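Local coordinates for TCP pilus virulence regulatory protein (Vibrio cholerae, PDB 4MLO) that activates transcription of virulence genes as an AraC-family regulator, probably binding DNA through helix-turn-helix elements and holding palmitoleic acid in a pocket between its cupin-like and helical parts, at residues 117-122 against 149-154; 167-172 against 207-212; 172-177 against 200-205; 239-242 against 247-250. All coordinates share one frame; numbering follows the deposited sequence.

Overall arrangement
Contact 1 belongs to the cupin-like N-terminal region, where helix 141-159 packs on an edge strand; contact 4 lies about 40 Å away, centre to centre, across the middle of the chain, in the AraC-family helix-turn-helix region. Contacts 2 and 3 lie between them along the chain, their centres about 5 Å apart; they share Glu172 and both hold the start of helix 170-180. Contact 3 is the most buried of the four and is almost wholly aliphatic. Contact 2, partly buried, lays a methionine on a guanidinium and adds a water bridge. Contact 1 relies on aromatic rings and a lysine chain, and contact 4 on small apolar groups and another bridging water.

Contact 1: residues 117-122 against 149-154; sequences WNCEHN and SGFFSK
Phe151 and Lys154, one helical turn apart on helix 141-159, both press on Trp117, near the end of strand 114-118, an outermost strand of the five-stranded antiparallel sheet in the cupin-like domain. The helix lies beside that sheet edge, and no hydrogen bond joins the two segments. At the start of 149-154, Ser149 O ties the helix turn together: Ser153 N and Ser153 OG reach it from opposite faces of its carbonyl plane, each at 2.9 Å.

Phe151 comes next, its CG anti to the backbone N (chi1 -165°), which carries the ring out to the strand. Its far end meets the pyrrole part of the indole, with Phe151 CZ 3.6 Å from Trp117 CD1. The two ring planes meet obliquely, at 67°. The same phenyl ring receives the sulfur of Cys119 at its edge, near its plane, in a sulfur-aromatic contact with SG 4.1 Å from CE1 of Phe151. Phe151 also touches Met32 of strand 31-35, while Phe152 turns to Met32 and Leu60, anchoring the helix to the sheet.

Lys154 supplies the aliphatic cover. Beyond CG its chain is extended and crosses the indole at about a right angle, and its amino group goes on to a salt bridge with Asp123 of helix 121-131. The methylenes lie over the benzo half of Trp117 in a CH-pi contact, Lys154 CG sitting 4.1 Å from the centroid of the Trp117 six-membered ring, only 19° off the normal.

Contact 2: residues 167-172 against 207-212; sequences DLDAME and ESRGVK
Asp169 and Met171 meet Arg209 where helix 170-180 begins, Asp169 serving as its N-cap and Arg209 coming right before Gly210, the positive-phi residue of the Schellman motif that ends helix 199-207. Asp169 OD2 accepts weak capping bonds from Met171 N and Glu172 N. The other oxygen faces the second segment through water 1, which donates to Asp169 OD1 at 2.7 Å and accepts from Arg209 NH1 at 3.0 Å. That water lies at the edge of the guanidinium, in its plane. Asp169 OD2 itself stays 4.5 Å from Arg209 NH1 and well out of that plane, so the opposite charges make no direct salt bridge.

Two residues on, Met171 makes the main contact. Its chain bends at chi2 (66°), bringing the thioether alongside the arginine: Met171 CE lies 3.8 Å from Arg209 CD. Arg209 is extended from CG to NE, and the planar group at its end is fixed by further partners, NH2 in a salt bridge with Glu205 and NE in a weak bond to Asn64 O. The flat guanidinium rests against the methionine, with Met171 CG over its centre and 3.4 Å from Arg209 CZ.

Contact 3: residues 172-177 against 200-205; sequences EKISCL and MILKKE
Helices 170-180 and 199-207 pack together here through an aliphatic, buried contact, Ile174 of the first pointing at Leu202 and Glu205 of the second. The touching end of the isoleucine is its CD1 methyl. With CG1 anti to the carbonyl carbon (chi1 -64°) and the chain extended beyond, that methyl projects to the partner helix, where Ile174 CD1 comes within 4.0 Å of Glu205 CB. It lies nearly as close to CG of the same glutamate, so it is the methylene part of Glu205 that receives it, the two side chains crossing at a slant. The Leu202 contact is looser, Ile174 CD1 standing 4.4 Å from Leu202 CD2.

Helices 188-195 and 199-207 probably form the first of the two helix-turn-helix motifs usual in AraC-family regulators, and helix 170-180 packs on it: Ile174 also reaches Leu195, while Leu202 reaches Trp188 within the motif. Helix 199-207 is kinked near the contact, where the N atoms of Lys204 and Glu205 lack a bond to the preceding turn; Glu205 N instead bonds to Leu202 O at 3.0 Å. Glu205 bends at chi2 (-50°), and its carboxylate leaves the apolar patch for a salt bridge with Arg209 through OE1.

Contact 4: residues 239-242 against 247-250; sequences IAYQ and SVSY
Water 2 joins the two segments: it lies 2.9 Å from Tyr241 OH and accepts from Val248 N at 3.1 Å. The bridge thus reaches from a phenol on helix 236-242 to the first turn of helix 248-259, using a backbone N-H that has no preceding helical turn to bond to. Tyr241 arrives there with CG anti to its carbonyl carbon (chi1 -81°), which swings the ring along the segment 247-250 and sets its hydroxyl beside the backbone of Ser247. Tyr241 OH is 3.8 Å from Ser247 CA, a packing contact, and the CG2 methyl of Val248 approaches the ring obliquely.

These two helices and the short turn between them form the second of the two helix-turn-helix motifs usual in the AraC family, elements by which such regulators bind DNA; helix 248-259 takes the position of the recognition helix, consistent with a DNA-binding role here too. Only four residues separate the segments, and the helices draw close where a small side chain permits it, the CA atoms of Ala240 and Val248 being 5.5 Å apart. The buried methyl of Ala240 packs against Val248, with CB 4.0 Å from Val248 CA and 4.1 Å from Val248 CG2. Phe251 of helix 248-259 also touches Ala240 and Ile239, while Ile239 reaches on to Ser225 and Met229 of helix 213-230. Ser247 is the N-cap of helix 248-259: its side chain points away from 239-242, and its OG accepts from Tyr250 N at 3.2 Å with an N-H...O angle of 161°.

Contact 1: residues 117-122 against 149-154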
loop_
_atom_site.group_PDB
_atom_site.type_symbol
_atom_site.label_atom_id
_atom_site.label_comp_id
_atom_site.label_asym_id
_atom_site.label_seq_id
_atom_site.Cartn_x
_atom_site.Cartn_y
_atom_site.Cartn_z
ATOM N N TRP A 117 4.569 13.708 3.066
ATOM C CA TRP A 117 4.397 14.714 4.109
ATOM C C TRP A 117 5.691 14.840 4.904
ATOM O O TRP A 117 6.198 13.847 5.434
ATOM C CB TRP A 117 3.226 14.387 5.032
ATOM C CG TRP A 117 3.016 15.463 6.032
ATOM C CD1 TRP A 117 3.451 15.473 7.324
ATOM C CD2 TRP A 117 2.330 16.719 5.830
ATOM N NE1 TRP A 117 3.075 16.636 7.938
ATOM C CE2 TRP A 117 2.390 17.422 7.044
ATOM C CE3 TRP A 117 1.666 17.303 4.740
ATOM C CZ2 TRP A 117 1.826 18.687 7.204
ATOM C CZ3 TRP A 117 1.097 18.563 4.898
ATOM C CH2 TRP A 117 1.181 19.241 6.125
ATOM N N ASN A 118 6.225 16.055 4.975
ATOM C CA ASN A 118 7.407 16.336 5.787
ATOM C C ASN A 118 6.968 16.648 7.213
ATOM O O ASN A 118 6.318 17.674 7.463
ATOM C CB ASN A 118 8.200 17.479 5.170
ATOM C CG ASN A 118 8.889 17.075 3.879
ATOM O OD1 ASN A 118 9.655 16.110 3.844
ATOM N ND2 ASN A 118 8.623 17.818 2.811
ATOM N N CYS A 119 7.317 15.766 8.149
ATOM C CA CYS A 119 6.763 15.806 9.501
ATOM C C CYS A 119 7.442 16.821 10.407
ATOM O O CYS A 119 8.645 17.073 10.303
ATOM C CB CYS A 119 6.906 14.456 10.188
ATOM S SG CYS A 119 5.677 13.297 9.725
ATOM N N GLU A 120 6.659 17.345 11.350
ATOM C CA GLU A 120 7.175 18.028 12.528
ATOM C C GLU A 120 7.487 17.014 13.630
ATOM O O GLU A 120 7.058 15.856 13.589
ATOM C CB GLU A 120 6.173 19.071 13.039
ATOM C CG GLU A 120 5.957 20.238 12.091
ATOM N N HIS A 121 8.229 17.483 14.642
ATOM C CA HIS A 121 8.731 16.611 15.701
ATOM C C HIS A 121 7.629 15.732 16.279
ATOM O O HIS A 121 7.763 14.504 16.338
ATOM C CB HIS A 121 9.375 17.459 16.812
ATOM N N ASN A 122 6.529 16.348 16.715
ATOM C CA ASN A 122 5.498 15.605 17.428
ATOM C C ASN A 122 4.903 14.494 16.557
ATOM O O ASN A 122 4.648 13.385 17.045
ATOM C CB ASN A 122 4.416 16.575 17.900
ATOM N N SER A 149 -7.067 11.152 11.320
ATOM C CA SER A 149 -7.936 11.974 10.490
ATOM C C SER A 149 -7.307 13.341 10.225
ATOM O O SER A 149 -7.353 13.841 9.096
ATOM C CB SER A 149 -9.331 12.112 11.124
ATOM O OG SER A 149 -9.261 12.649 12.424
ATOM N N GLY A 150 -6.701 13.960 11.240
ATOM C CA GLY A 150 -6.067 15.252 11.020
ATOM C C GLY A 150 -4.851 15.150 10.111
ATOM O O GLY A 150 -4.602 16.033 9.284
ATOM N N PHE A 151 -4.088 14.066 10.244
ATOM C CA PHE A 151 -2.908 13.857 9.399
ATOM C C PHE A 151 -3.313 13.703 7.935
ATOM O O PHE A 151 -2.785 14.388 7.049
ATOM C CB PHE A 151 -2.141 12.626 9.883
ATOM C CG PHE A 151 -0.741 12.516 9.319
ATOM C CD1 PHE A 151 0.335 13.031 10.007
ATOM C CD2 PHE A 151 -0.515 11.932 8.097
ATOM C CE1 PHE A 151 1.614 12.939 9.480
ATOM C CE2 PHE A 151 0.752 11.852 7.575
ATOM C CZ PHE A 151 1.807 12.359 8.269
ATOM N N PHE A 152 -4.263 12.814 7.664
ATOM C CA PHE A 152 -4.741 12.635 6.301
ATOM C C PHE A 152 -5.366 13.915 5.773
ATOM O O PHE A 152 -5.189 14.260 4.601
ATOM C CB PHE A 152 -5.756 11.492 6.240
ATOM C CG PHE A 152 -5.205 10.139 6.629
ATOM C CD1 PHE A 152 -3.868 9.832 6.459
ATOM C CD2 PHE A 152 -6.041 9.163 7.155
ATOM C CE1 PHE A 152 -3.369 8.596 6.815
ATOM C CE2 PHE A 152 -5.532 7.906 7.512
ATOM C CZ PHE A 152 -4.208 7.631 7.329
ATOM N N SER A 153 -6.114 14.632 6.619
ATOM C CA SER A 153 -6.700 15.896 6.186
ATOM C C SER A 153 -5.645 16.894 5.690
ATOM O O SER A 153 -5.848 17.557 4.663
ATOM C CB SER A 153 -7.527 16.513 7.312
ATOM O OG SER A 153 -8.715 15.762 7.468
ATOM N N LYS A 154 -4.555 17.084 6.435
ATOM C CA LYS A 154 -3.583 18.084 5.988
ATOM C C LYS A 154 -2.802 17.600 4.772
ATOM O O LYS A 154 -2.452 18.417 3.912
ATOM C CB LYS A 154 -2.657 18.506 7.130
ATOM C CG LYS A 154 -1.838 17.429 7.803
ATOM C CD LYS A 154 -1.231 17.999 9.086
ATOM C CE LYS A 154 -0.316 16.999 9.771
ATOM N NZ LYS A 154 0.205 17.509 11.080
#

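Contact 2: residues 167-172 against 207-212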
loop_
_atom_site.group_PDB
_atom_site.type_symbol
_atom_site.label_atom_id
_atom_site.label_comp_id
_atom_site.label_asym_id
_atom_site.label_seq_id
_atom_site.Cartn_x
_atom_site.Cartn_y
_atom_site.Cartn_z
ATOM N N ASP A 167 -16.248 4.985 -0.384
ATOM C CA ASP A 167 -16.593 3.568 -0.270
ATOM C C ASP A 167 -17.152 2.988 -1.565
ATOM O O ASP A 167 -17.058 1.779 -1.782
ATOM C CB ASP A 167 -17.627 3.363 0.842
ATOM C CG ASP A 167 -17.068 3.612 2.218
ATOM O OD1 ASP A 167 -16.230 2.803 2.675
ATOM O OD2 ASP A 167 -17.492 4.604 2.850
ATOM N N LEU A 168 -17.726 3.821 -2.425
ATOM C CA LEU A 168 -18.426 3.372 -3.619
ATOM C C LEU A 168 -17.544 3.308 -4.862
ATOM O O LEU A 168 -18.048 3.008 -5.938
ATOM C CB LEU A 168 -19.617 4.298 -3.891
ATOM N N ASP A 169 -16.248 3.588 -4.742
ATOM C CA ASP A 169 -15.365 3.654 -5.897
ATOM C C ASP A 169 -15.362 2.326 -6.648
ATOM O O ASP A 169 -15.339 1.254 -6.031
ATOM C CB ASP A 169 -13.960 3.973 -5.393
ATOM C CG ASP A 169 -12.959 4.108 -6.506
ATOM O OD1 ASP A 169 -12.846 5.197 -7.087
ATOM O OD2 ASP A 169 -12.285 3.104 -6.789
ATOM N N ALA A 170 -15.350 2.399 -7.985
ATOM C CA ALA A 170 -15.427 1.189 -8.809
ATOM C C ALA A 170 -14.185 0.317 -8.674
ATOM O O ALA A 170 -14.279 -0.913 -8.763
ATOM C CB ALA A 170 -15.621 1.538 -10.275
ATOM N N MET A 171 -13.011 0.914 -8.434
ATOM C CA MET A 171 -11.837 0.078 -8.256
ATOM C C MET A 171 -11.940 -0.738 -6.987
ATOM O O MET A 171 -11.519 -1.904 -6.950
ATOM C CB MET A 171 -10.557 0.909 -8.227
ATOM C CG MET A 171 -9.287 0.057 -8.148
ATOM S SD MET A 171 -8.982 -0.977 -9.624
ATOM C CE MET A 171 -7.476 -1.813 -9.102
ATOM N N GLU A 172 -12.471 -0.137 -5.926
ATOM C CA GLU A 172 -12.680 -0.887 -4.689
ATOM C C GLU A 172 -13.685 -2.014 -4.920
ATOM O O GLU A 172 -13.520 -3.117 -4.396
ATOM C CB GLU A 172 -13.126 0.065 -3.577
ATOM C CG GLU A 172 -13.714 -0.619 -2.359
ATOM C CD GLU A 172 -12.723 -1.413 -1.553
ATOM O OE1 GLU A 172 -11.495 -1.229 -1.722
ATOM O OE2 GLU A 172 -13.192 -2.230 -0.730
ATOM N N GLU A 207 -7.260 0.941 -17.079
ATOM C CA GLU A 207 -6.534 1.793 -18.020
ATOM C C GLU A 207 -5.788 2.901 -17.305
ATOM O O GLU A 207 -4.623 3.177 -17.627
ATOM C CB GLU A 207 -7.505 2.399 -19.023
ATOM C CG GLU A 207 -7.984 1.419 -20.074
ATOM C CD GLU A 207 -9.069 1.991 -20.987
ATOM O OE1 GLU A 207 -9.549 3.119 -20.730
ATOM O OE2 GLU A 207 -9.432 1.275 -21.946
ATOM N N SER A 208 -6.432 3.546 -16.332
ATOM C CA SER A 208 -5.839 4.680 -15.630
ATOM C C SER A 208 -4.717 4.237 -14.707
ATOM O O SER A 208 -3.865 5.048 -14.343
ATOM C CB SER A 208 -6.911 5.418 -14.824
ATOM O OG SER A 208 -7.344 4.642 -13.699
ATOM N N ARG A 209 -4.684 2.961 -14.364
ATOM C CA ARG A 209 -3.639 2.374 -13.532
ATOM C C ARG A 209 -2.592 1.627 -14.355
ATOM O O ARG A 209 -1.668 1.032 -13.782
ATOM C CB ARG A 209 -4.281 1.460 -12.499
ATOM C CG ARG A 209 -5.079 2.226 -11.446
ATOM C CD ARG A 209 -5.813 1.350 -10.458
ATOM N NE ARG A 209 -6.466 2.135 -9.401
ATOM C CZ ARG A 209 -7.638 2.746 -9.537
ATOM N NH1 ARG A 209 -8.173 3.433 -8.533
ATOM N NH2 ARG A 209 -8.300 2.650 -10.683
ATOM N N GLY A 210 -2.707 1.644 -15.679
ATOM C CA GLY A 210 -1.662 1.108 -16.533
ATOM C C GLY A 210 -1.542 -0.399 -16.563
ATOM O O GLY A 210 -0.450 -0.916 -16.814
ATOM N N VAL A 211 -2.644 -1.151 -16.302
ATOM C CA VAL A 211 -2.574 -2.604 -16.268
ATOM C C VAL A 211 -3.671 -3.186 -17.132
ATOM O O VAL A 211 -4.764 -2.618 -17.240
ATOM C CB VAL A 211 -2.723 -3.218 -14.854
ATOM C CG1 VAL A 211 -1.448 -3.031 -14.062
ATOM C CG2 VAL A 211 -3.940 -2.639 -14.127
ATOM N N LYS A 212 -3.375 -4.328 -17.716
ATOM C CA LYS A 212 -4.398 -5.160 -18.326
ATOM C C LYS A 212 -4.911 -6.148 -17.278
ATOM O O LYS A 212 -4.355 -6.275 -16.179
ATOM C CB LYS A 212 -3.839 -5.872 -19.546
ATOM C CG LYS A 212 -3.562 -4.933 -20.730
ATOM C CD LYS A 212 -2.822 -5.661 -21.834
HETATM O O HOH W 1 -10.814 4.729 -8.840
#

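Contact 3: residues 172-177 against 200-205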
loop_
_atom_site.group_PDB
_atom_site.type_symbol
_atom_site.label_atom_id
_atom_site.label_comp_id
_atom_site.label_asym_id
_atom_site.label_seq_id
_atom_site.Cartn_x
_atom_site.Cartn_y
_atom_site.Cartn_z
ATOM N N GLU A 172 -12.471 -0.137 -5.926
ATOM C CA GLU A 172 -12.680 -0.887 -4.689
ATOM C C GLU A 172 -13.685 -2.014 -4.920
ATOM O O GLU A 172 -13.520 -3.117 -4.396
ATOM C CB GLU A 172 -13.126 0.065 -3.577
ATOM C CG GLU A 172 -13.714 -0.619 -2.359
ATOM C CD GLU A 172 -12.723 -1.413 -1.553
ATOM O OE1 GLU A 172 -11.495 -1.229 -1.722
ATOM O OE2 GLU A 172 -13.192 -2.230 -0.730
ATOM N N LYS A 173 -14.721 -1.770 -5.734
ATOM C CA LYS A 173 -15.666 -2.843 -6.024
ATOM C C LYS A 173 -14.980 -4.004 -6.743
ATOM O O LYS A 173 -15.211 -5.171 -6.415
ATOM C CB LYS A 173 -16.831 -2.318 -6.860
ATOM C CG LYS A 173 -17.809 -1.447 -6.098
ATOM C CD LYS A 173 -18.967 -1.060 -7.018
ATOM C CE LYS A 173 -19.835 0.020 -6.404
ATOM N NZ LYS A 173 -20.359 -0.394 -5.077
ATOM N N ILE A 174 -14.158 -3.698 -7.743
ATOM C CA ILE A 174 -13.441 -4.745 -8.476
ATOM C C ILE A 174 -12.497 -5.491 -7.550
ATOM O O ILE A 174 -12.495 -6.720 -7.494
ATOM C CB ILE A 174 -12.675 -4.137 -9.658
ATOM C CG1 ILE A 174 -13.635 -3.510 -10.702
ATOM C CG2 ILE A 174 -11.709 -5.156 -10.263
ATOM C CD1 ILE A 174 -12.887 -2.670 -11.713
ATOM N N SER A 175 -11.644 -4.750 -6.831
ATOM C CA SER A 175 -10.656 -5.363 -5.954
ATOM C C SER A 175 -11.304 -6.197 -4.864
ATOM O O SER A 175 -10.837 -7.293 -4.541
ATOM C CB SER A 175 -9.775 -4.275 -5.344
ATOM O OG SER A 175 -9.219 -3.465 -6.371
ATOM N N CYS A 176 -12.381 -5.678 -4.251
ATOM C CA CYS A 176 -13.069 -6.398 -3.187
ATOM C C CYS A 176 -13.632 -7.715 -3.695
ATOM O O CYS A 176 -13.581 -8.750 -3.015
ATOM C CB CYS A 176 -14.186 -5.523 -2.643
ATOM S SG CYS A 176 -14.988 -6.150 -1.207
ATOM N N LEU A 177 -14.202 -7.684 -4.883
ATOM C CA LEU A 177 -14.727 -8.884 -5.491
ATOM C C LEU A 177 -13.627 -9.921 -5.704
ATOM O O LEU A 177 -13.772 -11.081 -5.312
ATOM C CB LEU A 177 -15.405 -8.508 -6.807
ATOM C CG LEU A 177 -15.872 -9.654 -7.682
ATOM C CD1 LEU A 177 -17.055 -10.380 -6.991
ATOM C CD2 LEU A 177 -16.290 -9.149 -9.064
ATOM N N MET A 200 -17.313 -0.809 -20.773
ATOM C CA MET A 200 -16.990 0.562 -21.179
ATOM C C MET A 200 -16.744 1.459 -19.967
ATOM O O MET A 200 -15.871 2.326 -20.003
ATOM C CB MET A 200 -18.123 1.111 -22.043
ATOM C CG MET A 200 -17.941 2.546 -22.510
ATOM S SD MET A 200 -16.626 2.695 -23.726
ATOM C CE MET A 200 -17.401 1.874 -25.131
ATOM N N ILE A 201 -17.467 1.225 -18.868
ATOM C CA ILE A 201 -17.330 1.975 -17.626
ATOM C C ILE A 201 -16.205 1.430 -16.765
ATOM O O ILE A 201 -15.366 2.183 -16.258
ATOM C CB ILE A 201 -18.680 1.945 -16.877
ATOM C CG1 ILE A 201 -19.704 2.739 -17.662
ATOM C CG2 ILE A 201 -18.550 2.492 -15.462
ATOM C CD1 ILE A 201 -21.114 2.610 -17.111
ATOM N N LEU A 202 -16.152 0.112 -16.590
ATOM C CA LEU A 202 -15.201 -0.454 -15.633
ATOM C C LEU A 202 -13.770 -0.384 -16.135
ATOM O O LEU A 202 -12.843 -0.365 -15.310
ATOM C CB LEU A 202 -15.528 -1.910 -15.320
ATOM C CG LEU A 202 -16.813 -2.096 -14.516
ATOM C CD1 LEU A 202 -16.987 -3.559 -14.281
ATOM C CD2 LEU A 202 -16.771 -1.322 -13.199
ATOM N N LYS A 203 -13.568 -0.400 -17.459
ATOM C CA LYS A 203 -12.212 -0.559 -17.995
ATOM C C LYS A 203 -11.343 0.622 -17.637
ATOM O O LYS A 203 -10.112 0.477 -17.577
ATOM C CB LYS A 203 -12.227 -0.727 -19.510
ATOM C CG LYS A 203 -12.704 0.486 -20.303
ATOM C CD LYS A 203 -12.858 0.195 -21.815
ATOM C CE LYS A 203 -13.213 1.427 -22.611
ATOM N NZ LYS A 203 -13.521 1.083 -24.051
ATOM N N LYS A 204 -11.945 1.789 -17.381
ATOM C CA LYS A 204 -11.113 2.944 -17.064
ATOM C C LYS A 204 -10.352 2.730 -15.763
ATOM O O LYS A 204 -9.273 3.300 -15.572
ATOM C CB LYS A 204 -11.953 4.221 -17.007
ATOM C CG LYS A 204 -12.781 4.436 -15.781
ATOM C CD LYS A 204 -13.364 5.861 -15.805
ATOM C CE LYS A 204 -14.626 5.958 -14.988
ATOM N NZ LYS A 204 -15.716 5.139 -15.603
ATOM N N GLU A 205 -10.863 1.885 -14.868
ATOM C CA GLU A 205 -10.149 1.628 -13.616
ATOM C C GLU A 205 -8.812 0.970 -13.871
ATOM O O GLU A 205 -7.817 1.274 -13.194
ATOM C CB GLU A 205 -10.982 0.751 -12.701
ATOM C CG GLU A 205 -12.350 1.337 -12.300
ATOM C CD GLU A 205 -12.289 2.742 -11.781
ATOM O OE1 GLU A 205 -11.270 3.102 -11.146
ATOM O OE2 GLU A 205 -13.261 3.512 -12.018
#

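Contact 4: residues 239-242 against 247-250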
loop_
_atom_site.group_PDB
_atom_site.type_symbol
_atom_site.label_atom_id
_atom_site.label_comp_id
_atom_site.label_asym_id
_atom_site.label_seq_id
_atom_site.Cartn_x
_atom_site.Cartn_y
_atom_site.Cartn_z
ATOM N N ILE A 239 2.020 -21.394 -0.344
ATOM C CA ILE A 239 1.714 -19.980 -0.529
ATOM C C ILE A 239 1.259 -19.742 -1.963
ATOM O O ILE A 239 0.284 -19.030 -2.221
ATOM C CB ILE A 239 2.948 -19.130 -0.163
ATOM C CG1 ILE A 239 3.220 -19.208 1.334
ATOM C CG2 ILE A 239 2.801 -17.662 -0.599
ATOM C CD1 ILE A 239 4.645 -18.774 1.744
ATOM N N ALA A 240 1.986 -20.311 -2.916
ATOM C CA ALA A 240 1.672 -20.094 -4.331
ATOM C C ALA A 240 0.256 -20.558 -4.631
ATOM O O ALA A 240 -0.496 -19.856 -5.306
ATOM C CB ALA A 240 2.648 -20.843 -5.206
ATOM N N TYR A 241 -0.128 -21.718 -4.106
ATOM C CA TYR A 241 -1.450 -22.275 -4.451
ATOM C C TYR A 241 -2.562 -21.581 -3.673
ATOM O O TYR A 241 -3.642 -21.320 -4.224
ATOM C CB TYR A 241 -1.451 -23.796 -4.200
ATOM C CG TYR A 241 -0.798 -24.589 -5.340
ATOM C CD1 TYR A 241 0.516 -25.022 -5.253
ATOM C CD2 TYR A 241 -1.465 -24.802 -6.541
ATOM C CE1 TYR A 241 1.120 -25.697 -6.305
ATOM C CE2 TYR A 241 -0.875 -25.476 -7.596
ATOM C CZ TYR A 241 0.428 -25.921 -7.488
ATOM O OH TYR A 241 1.035 -26.586 -8.535
ATOM N N GLN A 242 -2.311 -21.232 -2.411
ATOM C CA GLN A 242 -3.298 -20.513 -1.620
ATOM C C GLN A 242 -3.613 -19.157 -2.244
ATOM O O GLN A 242 -4.734 -18.656 -2.140
ATOM C CB GLN A 242 -2.783 -20.363 -0.184
ATOM C CG GLN A 242 -3.743 -19.691 0.773
ATOM C CD GLN A 242 -4.632 -20.654 1.532
ATOM O OE1 GLN A 242 -4.323 -21.843 1.651
ATOM N NE2 GLN A 242 -5.744 -20.131 2.078
ATOM N N SER A 247 0.815 -22.435 -10.531
ATOM C CA SER A 247 1.960 -23.262 -10.184
ATOM C C SER A 247 2.930 -22.390 -9.397
ATOM O O SER A 247 2.801 -21.165 -9.367
ATOM C CB SER A 247 2.679 -23.816 -11.404
ATOM O OG SER A 247 3.224 -22.742 -12.128
ATOM N N VAL A 248 3.909 -23.057 -8.758
ATOM C CA VAL A 248 4.993 -22.369 -8.055
ATOM C C VAL A 248 5.836 -21.548 -9.011
ATOM O O VAL A 248 6.253 -20.424 -8.689
ATOM C CB VAL A 248 5.860 -23.384 -7.296
ATOM C CG1 VAL A 248 7.127 -22.701 -6.761
ATOM C CG2 VAL A 248 5.045 -23.966 -6.181
ATOM N N SER A 249 6.087 -22.069 -10.200
ATOM C CA SER A 249 6.917 -21.342 -11.150
ATOM C C SER A 249 6.242 -20.050 -11.584
ATOM O O SER A 249 6.889 -19.014 -11.719
ATOM C CB SER A 249 7.231 -22.230 -12.356
ATOM O OG SER A 249 8.077 -23.298 -11.974
ATOM N N TYR A 250 4.933 -20.088 -11.786
ATOM C CA TYR A 250 4.205 -18.885 -12.173
ATOM C C TYR A 250 4.258 -17.849 -11.060
ATOM O O TYR A 250 4.580 -16.680 -11.293
ATOM C CB TYR A 250 2.763 -19.276 -12.500
ATOM C CG TYR A 250 1.973 -18.242 -13.255
ATOM C CD1 TYR A 250 1.542 -18.485 -14.553
ATOM C CD2 TYR A 250 1.611 -17.051 -12.675
ATOM C CE1 TYR A 250 0.809 -17.531 -15.249
ATOM C CE2 TYR A 250 0.889 -16.082 -13.383
ATOM C CZ TYR A 250 0.501 -16.333 -14.646
ATOM O OH TYR A 250 -0.203 -15.369 -15.314
HETATM O O HOH W 2 3.908 -26.189 -8.609
#